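Alginate lyase (Bacteroides ovatus, PDB 3NNB) probably cleaves alginate, a uronic acid polysaccharide, by beta-elimination. Local coordinates at residues M195-Q207 / Y226-G238. Sequence-based numbering, arbitrary orientation. Where two conformers were deposited one is given.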
loop_
_atom_site.group_PDB
_atom_site.type_symbol
_atom_site.label_atom_id
_atom_site.label_comp_id
_atom_site.label_asym_id
_atom_site.label_seq_id
_atom_site.Cartn_x
_atom_site.Cartn_y
_atom_site.Cartn_z
HETATM N N MSE A 195 13.409 3.293 -13.908
HETATM C CA MSE A 195 12.340 3.279 -12.917
HETATM C C MSE A 195 11.727 4.681 -12.696
HETATM O O MSE A 195 10.494 4.851 -12.600
HETATM C CB MSE A 195 12.844 2.675 -11.607
HETATM C CG MSE A 195 13.141 1.180 -11.703
HETATM SE SE MSE A 195 11.725 0.071 -12.383
HETATM C CE MSE A 195 10.290 0.689 -11.224
ATOM N N LYS A 196 12.575 5.694 -12.580
ATOM C CA LYS A 196 12.071 7.067 -12.419
ATOM C C LYS A 196 11.274 7.495 -13.661
ATOM O O LYS A 196 10.263 8.186 -13.537
ATOM C CB LYS A 196 13.210 8.034 -12.148
ATOM C CG LYS A 196 13.798 7.836 -10.772
ATOM C CD LYS A 196 15.042 8.704 -10.521
ATOM C CE LYS A 196 14.716 10.173 -10.282
ATOM N NZ LYS A 196 14.415 10.902 -11.548
ATOM N N GLU A 197 11.714 7.084 -14.849
ATOM C CA GLU A 197 10.992 7.407 -16.095
ATOM C C GLU A 197 9.620 6.723 -16.134
ATOM O O GLU A 197 8.638 7.327 -16.522
ATOM C CB GLU A 197 11.820 7.056 -17.338
ATOM C CG GLU A 197 12.946 8.078 -17.605
ATOM C CD GLU A 197 13.811 7.767 -18.821
ATOM O OE1 GLU A 197 13.614 6.720 -19.453
ATOM O OE2 GLU A 197 14.691 8.592 -19.135
ATOM N N TRP A 198 9.556 5.462 -15.695
ATOM C CA TRP A 198 8.259 4.761 -15.612
ATOM C C TRP A 198 7.299 5.488 -14.668
ATOM O O TRP A 198 6.152 5.778 -15.038
ATOM C CB TRP A 198 8.454 3.309 -15.172
ATOM C CG TRP A 198 7.235 2.456 -15.366
ATOM C CD1 TRP A 198 6.995 1.623 -16.431
ATOM C CD2 TRP A 198 6.134 2.283 -14.470
ATOM N NE1 TRP A 198 5.812 0.993 -16.275
ATOM C CE2 TRP A 198 5.256 1.362 -15.081
ATOM C CE3 TRP A 198 5.813 2.790 -13.218
ATOM C CZ2 TRP A 198 4.078 0.967 -14.501
ATOM C CZ3 TRP A 198 4.639 2.393 -12.640
ATOM C CH2 TRP A 198 3.784 1.482 -13.284
ATOM N N PHE A 199 7.769 5.832 -13.460
ATOM C CA PHE A 199 6.919 6.502 -12.486
ATOM C C PHE A 199 6.579 7.921 -12.971
ATOM O O PHE A 199 5.537 8.430 -12.641
ATOM C CB PHE A 199 7.553 6.499 -11.084
ATOM C CG PHE A 199 7.250 5.243 -10.317
ATOM C CD1 PHE A 199 6.015 5.094 -9.669
ATOM C CD2 PHE A 199 8.143 4.146 -10.329
ATOM C CE1 PHE A 199 5.699 3.936 -9.020
ATOM C CE2 PHE A 199 7.801 2.985 -9.676
ATOM C CZ PHE A 199 6.573 2.878 -9.019
ATOM N N THR A 200 7.458 8.565 -13.734
ATOM C CA THR A 200 7.168 9.924 -14.268
ATOM C C THR A 200 5.978 9.819 -15.215
ATOM O O THR A 200 5.062 10.631 -15.145
ATOM C CB THR A 200 8.381 10.516 -14.997
ATOM O OG1 THR A 200 9.459 10.763 -14.064
ATOM C CG2 THR A 200 8.007 11.784 -15.723
ATOM N N GLN A 201 5.990 8.797 -16.084
ATOM C CA GLN A 201 4.899 8.545 -16.993
ATOM C C GLN A 201 3.615 8.172 -16.295
ATOM O O GLN A 201 2.536 8.635 -16.637
ATOM C CB GLN A 201 5.266 7.513 -18.015
ATOM C CG GLN A 201 6.264 8.018 -19.017
ATOM C CD GLN A 201 6.605 6.925 -20.028
ATOM O OE1 GLN A 201 7.423 6.074 -19.766
ATOM N NE2 GLN A 201 5.951 6.946 -21.161
ATOM N N LEU A 202 3.712 7.345 -15.272
ATOM C CA LEU A 202 2.533 7.045 -14.463
ATOM C C LEU A 202 1.906 8.293 -13.846
ATOM O O LEU A 202 0.697 8.458 -13.891
ATOM C CB LEU A 202 2.893 6.041 -13.363
ATOM C CG LEU A 202 1.730 5.644 -12.452
ATOM C CD1 LEU A 202 0.604 4.877 -13.220
ATOM C CD2 LEU A 202 2.180 4.890 -11.216
ATOM N N VAL A 203 2.720 9.153 -13.247
ATOM C CA VAL A 203 2.251 10.410 -12.661
ATOM C C VAL A 203 1.586 11.329 -13.696
ATOM O O VAL A 203 0.491 11.865 -13.417
ATOM C CB VAL A 203 3.340 11.160 -11.859
ATOM C CG1 VAL A 203 2.802 12.613 -11.458
ATOM C CG2 VAL A 203 3.757 10.322 -10.589
ATOM N N GLU A 204 2.170 11.415 -14.884
ATOM C CA GLU A 204 1.535 12.121 -15.995
ATOM C C GLU A 204 0.159 11.549 -16.317
ATOM O O GLU A 204 -0.783 12.300 -16.537
ATOM C CB GLU A 204 2.427 12.082 -17.234
ATOM C CG GLU A 204 3.619 13.015 -17.088
ATOM C CD GLU A 204 4.589 12.938 -18.242
ATOM O OE1 GLU A 204 4.554 11.988 -19.029
ATOM O OE2 GLU A 204 5.408 13.859 -18.322
ATOM N N TRP A 205 0.054 10.222 -16.367
ATOM C CA TRP A 205 -1.219 9.598 -16.618
ATOM C C TRP A 205 -2.188 9.891 -15.473
ATOM O O TRP A 205 -3.382 10.146 -15.719
ATOM C CB TRP A 205 -1.015 8.084 -16.805
ATOM C CG TRP A 205 -2.271 7.348 -17.032
ATOM C CD1 TRP A 205 -2.961 7.248 -18.211
ATOM C CD2 TRP A 205 -3.041 6.656 -16.053
ATOM N NE1 TRP A 205 -4.106 6.504 -18.022
ATOM C CE2 TRP A 205 -4.194 6.141 -16.709
ATOM C CE3 TRP A 205 -2.904 6.447 -14.677
ATOM C CZ2 TRP A 205 -5.175 5.438 -16.029
ATOM C CZ3 TRP A 205 -3.868 5.727 -14.018
ATOM C CH2 TRP A 205 -5.002 5.236 -14.696
HETATM N N MSE A 206 -1.725 9.802 -14.223
HETATM C CA MSE A 206 -2.601 10.031 -13.056
HETATM C C MSE A 206 -3.206 11.442 -13.069
HETATM O O MSE A 206 -4.350 11.640 -12.669
HETATM C CB MSE A 206 -1.843 9.831 -11.762
HETATM C CG MSE A 206 -1.571 8.369 -11.483
HETATM SE SE MSE A 206 -0.384 8.118 -9.958
HETATM C CE MSE A 206 -1.569 8.662 -8.560
ATOM N N GLN A 207 -2.423 12.402 -13.526
ATOM C CA GLN A 207 -2.890 13.784 -13.544
ATOM C C GLN A 207 -3.771 14.159 -14.745
ATOM O O GLN A 207 -4.428 15.188 -14.700
ATOM C CB GLN A 207 -1.723 14.745 -13.411
ATOM C CG GLN A 207 -1.137 14.721 -11.998
ATOM C CD GLN A 207 -0.839 16.122 -11.478
ATOM O OE1 GLN A 207 -1.574 16.654 -10.645
ATOM N NE2 GLN A 207 0.226 16.723 -11.978
ATOM N N TYR A 226 -5.352 7.708 -3.239
ATOM C CA TYR A 226 -4.862 8.343 -4.487
ATOM C C TYR A 226 -3.861 9.413 -4.146
ATOM O O TYR A 226 -2.804 9.489 -4.744
ATOM C CB TYR A 226 -6.020 8.913 -5.281
ATOM C CG TYR A 226 -5.582 9.700 -6.506
ATOM C CD1 TYR A 226 -5.229 11.031 -6.391
ATOM C CD2 TYR A 226 -5.496 9.092 -7.766
ATOM C CE1 TYR A 226 -4.838 11.782 -7.493
ATOM C CE2 TYR A 226 -5.100 9.837 -8.902
ATOM C CZ TYR A 226 -4.780 11.173 -8.758
ATOM O OH TYR A 226 -4.376 11.999 -9.825
ATOM N N ASP A 227 -4.208 10.243 -3.171
ATOM C CA ASP A 227 -3.316 11.357 -2.803
ATOM C C ASP A 227 -1.978 10.846 -2.269
ATOM O O ASP A 227 -0.927 11.399 -2.564
ATOM C CB ASP A 227 -3.955 12.269 -1.769
ATOM C CG ASP A 227 -4.995 13.196 -2.353
ATOM O OD1 ASP A 227 -5.297 13.138 -3.560
ATOM O OD2 ASP A 227 -5.541 14.016 -1.572
ATOM N N VAL A 228 -2.016 9.818 -1.411
ATOM C CA VAL A 228 -0.765 9.237 -0.902
ATOM C C VAL A 228 0.138 8.741 -2.032
ATOM O O VAL A 228 1.342 9.008 -2.050
ATOM C CB VAL A 228 -1.001 8.092 0.142
ATOM C CG1 VAL A 228 0.317 7.616 0.725
ATOM C CG2 VAL A 228 -1.919 8.582 1.263
ATOM N N GLN A 229 -0.462 8.030 -2.978
ATOM C CA GLN A 229 0.312 7.467 -4.074
ATOM C C GLN A 229 0.845 8.608 -4.936
ATOM O O GLN A 229 2.014 8.621 -5.277
ATOM C CB GLN A 229 -0.591 6.572 -4.942
ATOM C CG GLN A 229 -1.118 5.324 -4.266
ATOM C CD GLN A 229 -1.628 4.313 -5.289
ATOM O OE1 GLN A 229 -0.828 3.723 -6.031
ATOM N NE2 GLN A 229 -2.959 4.075 -5.311
ATOM N N LEU A 230 0.002 9.593 -5.265
ATOM C CA LEU A 230 0.483 10.721 -6.090
ATOM C C LEU A 230 1.692 11.403 -5.412
ATOM O O LEU A 230 2.710 11.725 -6.053
ATOM C CB LEU A 230 -0.640 11.723 -6.352
ATOM C CG LEU A 230 -0.284 12.849 -7.341
ATOM C CD1 LEU A 230 -0.180 12.289 -8.767
ATOM C CD2 LEU A 230 -1.362 13.968 -7.242
ATOM N N THR A 231 1.589 11.576 -4.099
ATOM C CA THR A 231 2.634 12.261 -3.317
ATOM C C THR A 231 3.930 11.455 -3.359
ATOM O O THR A 231 4.999 11.989 -3.654
ATOM C CB THR A 231 2.175 12.517 -1.911
ATOM O OG1 THR A 231 1.005 13.342 -1.939
ATOM C CG2 THR A 231 3.270 13.261 -1.093
ATOM N N ALA A 232 3.833 10.155 -3.064
ATOM C CA ALA A 232 5.013 9.309 -3.058
ATOM C C ALA A 232 5.671 9.245 -4.450
ATOM O O ALA A 232 6.911 9.283 -4.554
ATOM C CB ALA A 232 4.631 7.891 -2.626
ATOM N N TYR A 233 4.867 9.108 -5.512
ATOM C CA TYR A 233 5.434 8.950 -6.871
ATOM C C TYR A 233 6.015 10.287 -7.332
ATOM O O TYR A 233 7.062 10.313 -7.982
ATOM C CB TYR A 233 4.425 8.397 -7.866
ATOM C CG TYR A 233 3.783 7.112 -7.382
ATOM C CD1 TYR A 233 4.386 6.323 -6.449
ATOM C CD2 TYR A 233 2.515 6.719 -7.835
ATOM C CE1 TYR A 233 3.748 5.155 -5.956
ATOM C CE2 TYR A 233 1.919 5.583 -7.407
ATOM C CZ TYR A 233 2.508 4.802 -6.436
ATOM O OH TYR A 233 1.852 3.698 -5.921
ATOM N N ALA A 234 5.372 11.385 -6.934
ATOM C CA ALA A 234 5.913 12.719 -7.227
ATOM C C ALA A 234 7.299 12.871 -6.598
ATOM O O ALA A 234 8.237 13.337 -7.255
ATOM C CB ALA A 234 4.930 13.837 -6.717
ATOM N N LEU A 235 7.454 12.459 -5.333
ATOM C CA LEU A 235 8.744 12.615 -4.643
ATOM C C LEU A 235 9.788 11.736 -5.310
ATOM O O LEU A 235 10.918 12.192 -5.526
ATOM C CB LEU A 235 8.661 12.268 -3.152
ATOM C CG LEU A 235 7.933 13.325 -2.333
ATOM C CD1 LEU A 235 7.606 12.802 -0.925
ATOM C CD2 LEU A 235 8.836 14.584 -2.225
ATOM N N TYR A 236 9.427 10.503 -5.671
ATOM C CA TYR A 236 10.407 9.591 -6.274
ATOM C C TYR A 236 10.953 10.131 -7.617
ATOM O O TYR A 236 12.113 9.916 -7.950
ATOM C CB TYR A 236 9.813 8.198 -6.489
ATOM C CG TYR A 236 10.798 7.185 -6.997
ATOM C CD1 TYR A 236 11.955 6.878 -6.266
ATOM C CD2 TYR A 236 10.592 6.530 -8.199
ATOM C CE1 TYR A 236 12.891 5.939 -6.738
ATOM C CE2 TYR A 236 11.550 5.641 -8.694
ATOM C CZ TYR A 236 12.670 5.331 -7.947
ATOM O OH TYR A 236 13.619 4.383 -8.381
ATOM N N THR A 237 10.106 10.810 -8.357
ATOM C CA THR A 237 10.445 11.363 -9.671
ATOM C C THR A 237 10.983 12.808 -9.613
ATOM O O THR A 237 11.183 13.408 -10.635
ATOM C CB THR A 237 9.240 11.298 -10.613
ATOM O OG1 THR A 237 8.152 12.105 -10.114
ATOM C CG2 THR A 237 8.754 9.861 -10.777
ATOM N N GLY A 238 11.224 13.337 -8.419
ATOM C CA GLY A 238 11.833 14.666 -8.254
ATOM C C GLY A 238 10.872 15.847 -8.262
ATOM O O GLY A 238 11.294 17.001 -8.341
HETATM O O HOH W 1 12.572 11.785 -12.847
HETATM O O HOH W 2 10.642 13.096 -14.036
HETATM O O HOH W 3 -4.147 14.635 -9.942
#
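Phe199 lies opposite Tyr233 where the helical segments 195-207 and 226-236 run in broadly opposed directions, their axes 9.2 Å apart at closest approach and inclined at 139°. Tyr233 is a knob in a hole formed by Phe199, Leu202, Val203 and Met206: Phe199 CE1 lies over one face of its ring, the selenium of selenomethionine Met206 meets its edge in a Met-aromatic contact, and Val203 CG2 packs 3.4 Å from Tyr233 CB. Tyr233 OH donates to a lone pair of Gln229 OE1, in the carbonyl plane, which holds the far end of the ring. An alanine in place of Tyr233 would probably leave Phe199 and Met206 without their shared aromatic partner and Gln229 OE1 without this donor. Met206 is a knob in return; its chain, bent at chi3 (70°), lays CE over the face of Tyr226. The Tyr226 OH donates to Met206 O at 2.9 Å, from above the carbonyl plane. At the other end Tyr236 turns its ring edge to the Phe199 face and receives Lys196 CG over its own face. This buried pairing joins helix 189-208 to helix 221-236, with helix 171-180 against Tyr233 and Tyr236 and helix 240-258 against Val203.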